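Local coordinates for protein SAM-dependent methyltransferase (Pyrococcus horikoshii, PDB 1WZN) that probably transfers a methyl group from S-adenosyl-L-methionine to an acceptor that is not specified, and is held here with the spent cofactor S-adenosyl-L-homocysteine, at residues Leu71-Glu74 against Met75-Val78; Thr6-Ala9 against Glu10-Asp13; Asn208-Thr211 against Pro212-Arg216. All blocks are in the same frame, centred on the assembly; numbering follows the deposited sequence.

Contact 1: residues Leu71-Glu74 against Met75-Val78; sequences LHEE and MLRV. With SAH (S-adenosyl-L-homocysteine), chain F; SO4 (sulfate ion), chain D.
The turn from strand 65-70 into helix 73-85, in a beta-alpha-beta unit of the Rossmann-like methyltransferase fold, brings His-72 against Met-75 and Leu-76 beside the bound S-adenosyl-L-homocysteine. His-72 is the N-cap of the helix. Its carbonyl O takes a nearly straight bond from Leu-76 N (3.2 Å, 167°) and a weak one from Met-75 N. One residue on, Arg-77 N donates to Glu-73 O at 2.8 Å. With CG anti to its own carbonyl carbon (chi1 -61°), the His-72 ring leaves the helix and presents ND1 edge-on to the ribose: ND1 donates to SAH O2' at 2.8 Å and 174°, so the ring lies almost in plane with the hydroxyl it grips. An imidazole suits the place because it is a flat donor that can also pack; Leu-71 CG lies over one of its faces, near the rim. Leu-71 itself turns away from the helix, its CB 3.5 Å from SAH C2 of the adenine. Met-75 folds back at chi2 and chi3, bringing its methyl CE 3.6 Å from SAH O3'; an unbranched thioether can bend to the curve of the sugar in this way. Within the first turn, the Leu-76 side chain crosses that of Glu-73 at about a right angle, and Leu-76 CD1 lies 3.9 Å from Glu-73 OE1. The other carboxylate oxygen of Glu-73 makes a salt bridge to Arg-80. Arg-77 stretches out straight from CG to NE toward a sulfate, probably from the crystallisation liquor and also held by Arg-81. The edge of its guanidinium meets the anion, with Arg-77 NE donating to SO4 O3 at 3.1 Å and NH2 to the same oxygen.

Contact 2: residues Thr6-Ala9 against Glu10-Asp13; sequences TLLA and EYYD. With SAH (S-adenosyl-L-homocysteine), chain F.
Leu-8 O accepts from Tyr-11 N (2.8 Å) and Ala-9 O from Tyr-12 N (3.1 Å), as the chain leaves the type I beta turn of Thr-6 to Ala-9 and winds into helix 12-15. Two waters extend this backbone network: one accepts from Glu-10 N and donates to Leu-7 O, the other accepts from Asp-13 N and donates to Ala-9 O. Among the side chains, Leu-8 and Tyr-11 cross at about a right angle, Leu-8 CD2 lying 4.1 Å from Tyr-11 CD2. Both pack on the antiparallel sheet, Leu-8 on Val-189 and Tyr-11 on Ile-191; apolar carbons suit that side, while the Tyr-11 hydroxyl finds Glu-166 at its far end. This N-terminal segment forms part of the cofactor pocket of the methyltransferase. Tyr-12 has CG anti to its backbone N (chi1 -170°), which swings the ring toward S-adenosyl-L-homocysteine and sets Tyr-12 OH 3.3 Å from SAH SD. Tyr-12 CB meanwhile rests 3.3 Å from Ala-9 O. With a leucine in place of Tyr-12, the sulfur of the cofactor would probably lose its hydroxyl neighbour and a gap would be likely to open beside it. The carboxylates of Glu-10 and Asp-13 form salt bridges to Arg-81 and Lys-82 of helix 73-85.

Contact 3: residues Asn208-Thr211 against Pro212-Arg216; sequences NIYT and PREVR
Pro-212 follows Thr-211 directly and opens helix 212-219; its ring CD lies 3.4 Å from Thr-211 CB, a close approach set largely by the peptide link between them. Proline suits a first helical turn, where its missing N-H costs no helical bond; its ring packs on Ile-228 and Tyr-243. Arg-213 leads its chain away from Thr-211, and across the subunit boundary it packs on Tyr-210 of a third subunit, whose Gln-181 accepts from Arg-213 N. Glu-214 completes a capping box. Its N donates to Thr-211 OG1 (3.1 Å, 151°), while OE2 appears to take Thr-211 N in return, although that oxygen is crowded in the model and its place is less sure. Thr-211 OG1 sits between its own backbone N and carbonyl carbon (chi1 61°), which turns it toward Glu-214 N; threonine fits an N-cap because its hydroxyl is short enough for this. The same OG1 is also hydrogen-bonded to Glu-214 of the third subunit. Glu-214 OE1 bonds to Gln-181 of its own chain. Val-215 N then joins Thr-211 O at 3.2 Å and 167°, beginning the regular helical bonds, and Val-215 CG2 packs 3.8 Å from Tyr-210 CB.

In the fold
Along the chain the order is contact 2, contact 1, contact 3. The first two lie side by side, centres 9 Å apart, and both touch S-adenosyl-L-homocysteine: the N-terminal turn packs on the start of helix 73-85, with Thr-6 CG2 3.4 Å from His-72 CD2 and Ala-9 CB 3.6 Å from Glu-74 O. Together they build neighbouring parts of the cofactor pocket. Contact 3 is on the opposite side of the chain's centre, about 28 Å from either by centres. It links strand 198-208 of the antiparallel sheet to helix 212-219, which packs on strands 225-230 and 242-248 of the seven-stranded mixed sheet, and it meets a third subunit.

Contact 1: residues Leu71-Glu74 against Met75-Val78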
# COMPACT_ATOMS: atom_id res chain seq x y z
N LEU A 71 -36.38 -11.93 -9.43
CA LEU A 71 -36.22 -12.31 -10.82
C LEU A 71 -35.85 -13.78 -10.97
O LEU A 71 -36.24 -14.42 -11.95
CB LEU A 71 -35.13 -11.44 -11.47
CG LEU A 71 -34.86 -11.64 -12.96
CD1 LEU A 71 -36.12 -11.31 -13.76
CD2 LEU A 71 -33.71 -10.72 -13.39
N HIS A 72 -35.11 -14.32 -10.01
CA HIS A 72 -34.66 -15.69 -10.10
C HIS A 72 -35.35 -16.73 -9.23
O HIS A 72 -35.33 -16.65 -8.00
CB HIS A 72 -33.15 -15.74 -9.87
CG HIS A 72 -32.36 -14.95 -10.87
ND1 HIS A 72 -31.91 -13.67 -10.62
CD2 HIS A 72 -32.00 -15.24 -12.14
CE1 HIS A 72 -31.31 -13.20 -11.70
NE2 HIS A 72 -31.35 -14.14 -12.64
N GLU A 73 -35.94 -17.71 -9.90
CA GLU A 73 -36.64 -18.81 -9.24
C GLU A 73 -35.69 -19.60 -8.34
O GLU A 73 -36.10 -20.14 -7.32
CB GLU A 73 -37.24 -19.73 -10.30
CG GLU A 73 -38.18 -20.79 -9.76
CD GLU A 73 -39.33 -20.18 -8.98
OE1 GLU A 73 -39.96 -19.23 -9.49
OE2 GLU A 73 -39.59 -20.65 -7.86
N GLU A 74 -34.42 -19.66 -8.72
CA GLU A 74 -33.45 -20.39 -7.92
C GLU A 74 -33.32 -19.79 -6.51
O GLU A 74 -33.10 -20.51 -5.53
CB GLU A 74 -32.07 -20.41 -8.61
CG GLU A 74 -32.07 -21.14 -9.96
CD GLU A 74 -32.27 -20.20 -11.13
OE1 GLU A 74 -33.02 -19.20 -10.99
OE2 GLU A 74 -31.70 -20.46 -12.21
N MET A 75 -33.44 -18.47 -6.42
CA MET A 75 -33.37 -17.80 -5.12
C MET A 75 -34.67 -18.02 -4.35
O MET A 75 -34.65 -18.32 -3.15
CB MET A 75 -33.12 -16.30 -5.30
CG MET A 75 -31.76 -15.96 -5.93
SD MET A 75 -30.37 -16.35 -4.84
CE MET A 75 -30.44 -14.99 -3.72
N LEU A 76 -35.80 -17.85 -5.03
CA LEU A 76 -37.11 -18.04 -4.41
C LEU A 76 -37.27 -19.46 -3.87
O LEU A 76 -37.94 -19.68 -2.85
CB LEU A 76 -38.22 -17.76 -5.42
CG LEU A 76 -38.30 -16.34 -6.01
CD1 LEU A 76 -39.42 -16.26 -7.04
CD2 LEU A 76 -38.53 -15.34 -4.89
N ARG A 77 -36.65 -20.43 -4.54
CA ARG A 77 -36.73 -21.81 -4.10
C ARG A 77 -36.22 -21.92 -2.67
O ARG A 77 -36.82 -22.60 -1.84
CB ARG A 77 -35.91 -22.71 -5.03
CG ARG A 77 -35.96 -24.18 -4.65
CD ARG A 77 -35.19 -25.04 -5.64
NE ARG A 77 -35.27 -26.46 -5.27
CZ ARG A 77 -34.72 -27.45 -5.97
NH1 ARG A 77 -34.06 -27.18 -7.09
NH2 ARG A 77 -34.85 -28.70 -5.56
N VAL A 78 -35.11 -21.24 -2.40
CA VAL A 78 -34.50 -21.24 -1.07
C VAL A 78 -35.40 -20.51 -0.08
O VAL A 78 -35.62 -20.97 1.04
CB VAL A 78 -33.11 -20.54 -1.09
CG1 VAL A 78 -32.50 -20.53 0.32
CG2 VAL A 78 -32.19 -21.26 -2.07
N SAH F . -32.85 -8.76 -0.63
CA SAH F . -32.01 -10.03 -0.48
CB SAH F . -31.12 -10.38 -1.64
CG SAH F . -30.01 -9.45 -2.10
SD SAH F . -29.26 -10.24 -3.59
C SAH F . -31.17 -9.84 0.86
O SAH F . -31.29 -8.80 1.54
OXT SAH F . -30.39 -10.83 1.18
C5' SAH F . -29.85 -9.29 -4.94
C4' SAH F . -31.21 -9.91 -5.53
O4' SAH F . -31.51 -9.02 -6.62
C3' SAH F . -31.10 -11.27 -6.17
O3' SAH F . -31.94 -12.21 -5.50
C2' SAH F . -31.49 -10.99 -7.68
O2' SAH F . -32.14 -12.10 -8.28
C1' SAH F . -32.36 -9.75 -7.56
N9 SAH F . -32.53 -8.99 -8.65
C8 SAH F . -31.64 -8.32 -9.48
N7 SAH F . -32.18 -7.67 -10.46
C5 SAH F . -33.58 -7.91 -10.31
C6 SAH F . -34.70 -7.46 -11.08
N6 SAH F . -34.60 -6.68 -12.16
N1 SAH F . -35.93 -7.90 -10.62
C2 SAH F . -36.07 -8.69 -9.53
N3 SAH F . -35.02 -9.14 -8.76
C4 SAH F . -33.81 -8.72 -9.21
S SO4 D . -36.98 -27.77 -2.10
O1 SO4 D . -37.68 -26.83 -3.00
O2 SO4 D . -37.08 -27.30 -0.70
O3 SO4 D . -35.57 -27.87 -2.50
O4 SO4 D . -37.62 -29.10 -2.22

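Contact 2: residues Thr6-Ala9 against Glu10-Asp13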
# COMPACT_ATOMS: atom_id res chain seq x y z
N THR A 6 -28.25 -17.86 -9.47
CA THR A 6 -28.71 -19.04 -10.19
C THR A 6 -27.90 -20.27 -9.79
O THR A 6 -28.30 -21.08 -8.97
CB THR A 6 -28.60 -18.76 -11.69
OG1 THR A 6 -27.29 -18.30 -12.01
CG2 THR A 6 -29.62 -17.69 -12.10
N LEU A 7 -26.72 -20.41 -10.41
CA LEU A 7 -25.90 -21.58 -10.11
C LEU A 7 -25.43 -21.61 -8.65
O LEU A 7 -25.21 -22.67 -8.07
CB LEU A 7 -24.72 -21.64 -11.09
CG LEU A 7 -25.18 -21.91 -12.52
CD1 LEU A 7 -24.40 -21.09 -13.56
CD2 LEU A 7 -25.04 -23.38 -12.94
N LEU A 8 -25.25 -20.41 -8.04
CA LEU A 8 -24.74 -20.36 -6.66
C LEU A 8 -25.87 -20.09 -5.65
O LEU A 8 -25.65 -19.89 -4.46
CB LEU A 8 -23.68 -19.25 -6.54
CG LEU A 8 -22.35 -19.62 -7.19
CD1 LEU A 8 -21.40 -18.42 -7.27
CD2 LEU A 8 -21.60 -20.71 -6.43
N ALA A 9 -27.12 -20.09 -6.09
CA ALA A 9 -28.23 -19.80 -5.18
C ALA A 9 -28.24 -20.60 -3.88
O ALA A 9 -28.42 -20.04 -2.81
CB ALA A 9 -29.57 -19.97 -5.91
N GLU A 10 -28.04 -21.91 -3.97
CA GLU A 10 -28.04 -22.75 -2.78
C GLU A 10 -26.88 -22.45 -1.82
O GLU A 10 -26.85 -22.94 -0.69
CB GLU A 10 -28.01 -24.24 -3.16
CG GLU A 10 -29.24 -24.77 -3.88
CD GLU A 10 -30.52 -24.65 -3.06
OE1 GLU A 10 -30.45 -24.60 -1.82
OE2 GLU A 10 -31.61 -24.63 -3.67
N TYR A 11 -25.92 -21.64 -2.27
CA TYR A 11 -24.77 -21.27 -1.44
C TYR A 11 -24.86 -19.83 -0.96
O TYR A 11 -24.02 -19.38 -0.17
CB TYR A 11 -23.46 -21.46 -2.22
CG TYR A 11 -23.18 -22.89 -2.62
CD1 TYR A 11 -22.68 -23.81 -1.70
CD2 TYR A 11 -23.46 -23.34 -3.91
CE1 TYR A 11 -22.45 -25.14 -2.06
CE2 TYR A 11 -23.25 -24.67 -4.28
CZ TYR A 11 -22.74 -25.56 -3.35
OH TYR A 11 -22.53 -26.87 -3.72
N TYR A 12 -25.86 -19.10 -1.43
CA TYR A 12 -26.02 -17.70 -1.05
C TYR A 12 -26.04 -17.46 0.47
O TYR A 12 -25.33 -16.59 0.98
CB TYR A 12 -27.30 -17.12 -1.66
CG TYR A 12 -27.42 -15.61 -1.51
CD1 TYR A 12 -26.81 -14.75 -2.43
CD2 TYR A 12 -28.11 -15.06 -0.44
CE1 TYR A 12 -26.89 -13.37 -2.28
CE2 TYR A 12 -28.19 -13.67 -0.28
CZ TYR A 12 -27.57 -12.84 -1.20
OH TYR A 12 -27.63 -11.48 -1.02
N ASP A 13 -26.85 -18.23 1.20
CA ASP A 13 -26.94 -18.05 2.64
C ASP A 13 -25.62 -18.41 3.34
O ASP A 13 -25.32 -17.89 4.41
CB ASP A 13 -28.09 -18.89 3.21
CG ASP A 13 -29.46 -18.31 2.87
OD1 ASP A 13 -29.50 -17.26 2.18
OD2 ASP A 13 -30.49 -18.89 3.28
N SAH F . -32.85 -8.76 -0.63
CA SAH F . -32.01 -10.03 -0.48
CB SAH F . -31.12 -10.38 -1.64
CG SAH F . -30.01 -9.45 -2.10
SD SAH F . -29.26 -10.24 -3.59
C SAH F . -31.17 -9.84 0.86
O SAH F . -31.29 -8.80 1.54
OXT SAH F . -30.39 -10.83 1.18
C5' SAH F . -29.85 -9.29 -4.94
C4' SAH F . -31.21 -9.91 -5.53
O4' SAH F . -31.51 -9.02 -6.62
C3' SAH F . -31.10 -11.27 -6.17
O3' SAH F . -31.94 -12.21 -5.50
C2' SAH F . -31.49 -10.99 -7.68
O2' SAH F . -32.14 -12.10 -8.28
C1' SAH F . -32.36 -9.75 -7.56
N9 SAH F . -32.53 -8.99 -8.65
C8 SAH F . -31.64 -8.32 -9.48
N7 SAH F . -32.18 -7.67 -10.46
C5 SAH F . -33.58 -7.91 -10.31
C6 SAH F . -34.70 -7.46 -11.08
N6 SAH F . -34.60 -6.68 -12.16
N1 SAH F . -35.93 -7.90 -10.62
C2 SAH F . -36.07 -8.69 -9.53
N3 SAH F . -35.02 -9.14 -8.76
C4 SAH F . -33.81 -8.72 -9.21
O HOH W 1 -27.14 -23.52 -6.36
O HOH W 2 -28.76 -20.15 -0.01

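Contact 3: residues Asn208-Thr211 against Pro212-Arg216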
# COMPACT_ATOMS: atom_id res chain seq x y z
N ASN A 208 -23.78 -0.20 -10.65
CA ASN A 208 -23.79 1.25 -10.79
C ASN A 208 -23.45 1.92 -9.47
O ASN A 208 -23.95 1.53 -8.42
CB ASN A 208 -25.17 1.68 -11.28
CG ASN A 208 -25.50 1.11 -12.64
OD1 ASN A 208 -25.13 1.68 -13.67
ND2 ASN A 208 -26.18 -0.03 -12.66
N ILE A 209 -22.61 2.95 -9.54
CA ILE A 209 -22.17 3.68 -8.36
C ILE A 209 -22.97 4.97 -8.16
O ILE A 209 -23.05 5.80 -9.06
CB ILE A 209 -20.68 4.05 -8.47
CG1 ILE A 209 -19.86 2.80 -8.75
CG2 ILE A 209 -20.22 4.74 -7.19
CD1 ILE A 209 -18.40 3.08 -9.11
N TYR A 210 -23.55 5.12 -6.97
CA TYR A 210 -24.36 6.28 -6.62
C TYR A 210 -23.94 6.86 -5.27
O TYR A 210 -23.53 6.12 -4.38
CB TYR A 210 -25.83 5.88 -6.50
CG TYR A 210 -26.49 5.43 -7.78
CD1 TYR A 210 -26.86 6.34 -8.77
CD2 TYR A 210 -26.80 4.08 -7.98
CE1 TYR A 210 -27.52 5.93 -9.92
CE2 TYR A 210 -27.46 3.66 -9.13
CZ TYR A 210 -27.81 4.59 -10.09
OH TYR A 210 -28.45 4.17 -11.23
N THR A 211 -24.07 8.17 -5.13
CA THR A 211 -23.76 8.83 -3.87
C THR A 211 -25.11 8.99 -3.17
O THR A 211 -26.15 8.85 -3.81
CB THR A 211 -23.17 10.22 -4.06
OG1 THR A 211 -24.12 11.05 -4.75
CG2 THR A 211 -21.86 10.14 -4.86
N PRO A 212 -25.10 9.26 -1.86
CA PRO A 212 -26.37 9.43 -1.14
C PRO A 212 -27.19 10.58 -1.73
O PRO A 212 -28.40 10.47 -1.88
CB PRO A 212 -25.91 9.72 0.28
CG PRO A 212 -24.66 8.91 0.39
CD PRO A 212 -23.97 9.20 -0.92
N ARG A 213 -26.52 11.67 -2.06
CA ARG A 213 -27.21 12.83 -2.62
C ARG A 213 -27.84 12.49 -3.97
O ARG A 213 -28.93 12.97 -4.28
CB ARG A 213 -26.24 14.00 -2.76
CG ARG A 213 -26.89 15.29 -3.25
CD ARG A 213 -25.91 16.44 -3.13
NE ARG A 213 -25.49 16.61 -1.75
CZ ARG A 213 -24.30 17.06 -1.37
NH1 ARG A 213 -23.39 17.38 -2.28
NH2 ARG A 213 -24.02 17.18 -0.08
N GLU A 214 -27.16 11.68 -4.77
CA GLU A 214 -27.68 11.27 -6.07
C GLU A 214 -28.99 10.52 -5.92
O GLU A 214 -29.97 10.81 -6.60
CB GLU A 214 -26.70 10.34 -6.79
CG GLU A 214 -25.56 11.00 -7.50
CD GLU A 214 -24.65 9.97 -8.11
OE1 GLU A 214 -23.82 10.33 -8.96
OE2 GLU A 214 -24.75 8.79 -7.74
N VAL A 215 -28.99 9.54 -5.03
CA VAL A 215 -30.20 8.75 -4.80
C VAL A 215 -31.33 9.65 -4.32
O VAL A 215 -32.47 9.51 -4.77
CB VAL A 215 -29.95 7.62 -3.79
CG1 VAL A 215 -31.21 6.77 -3.66
CG2 VAL A 215 -28.79 6.75 -4.27
N ARG A 216 -31.03 10.57 -3.41
CA ARG A 216 -32.06 11.47 -2.90
C ARG A 216 -32.65 12.33 -4.02
O ARG A 216 -33.87 12.48 -4.12
CB ARG A 216 -31.50 12.38 -1.79
CG ARG A 216 -32.49 13.46 -1.36
CD ARG A 216 -32.07 14.21 -0.10
NE ARG A 216 -30.82 14.94 -0.27
CZ ARG A 216 -30.61 15.89 -1.18
NH1 ARG A 216 -31.57 16.24 -2.02
NH2 ARG A 216 -29.43 16.50 -1.24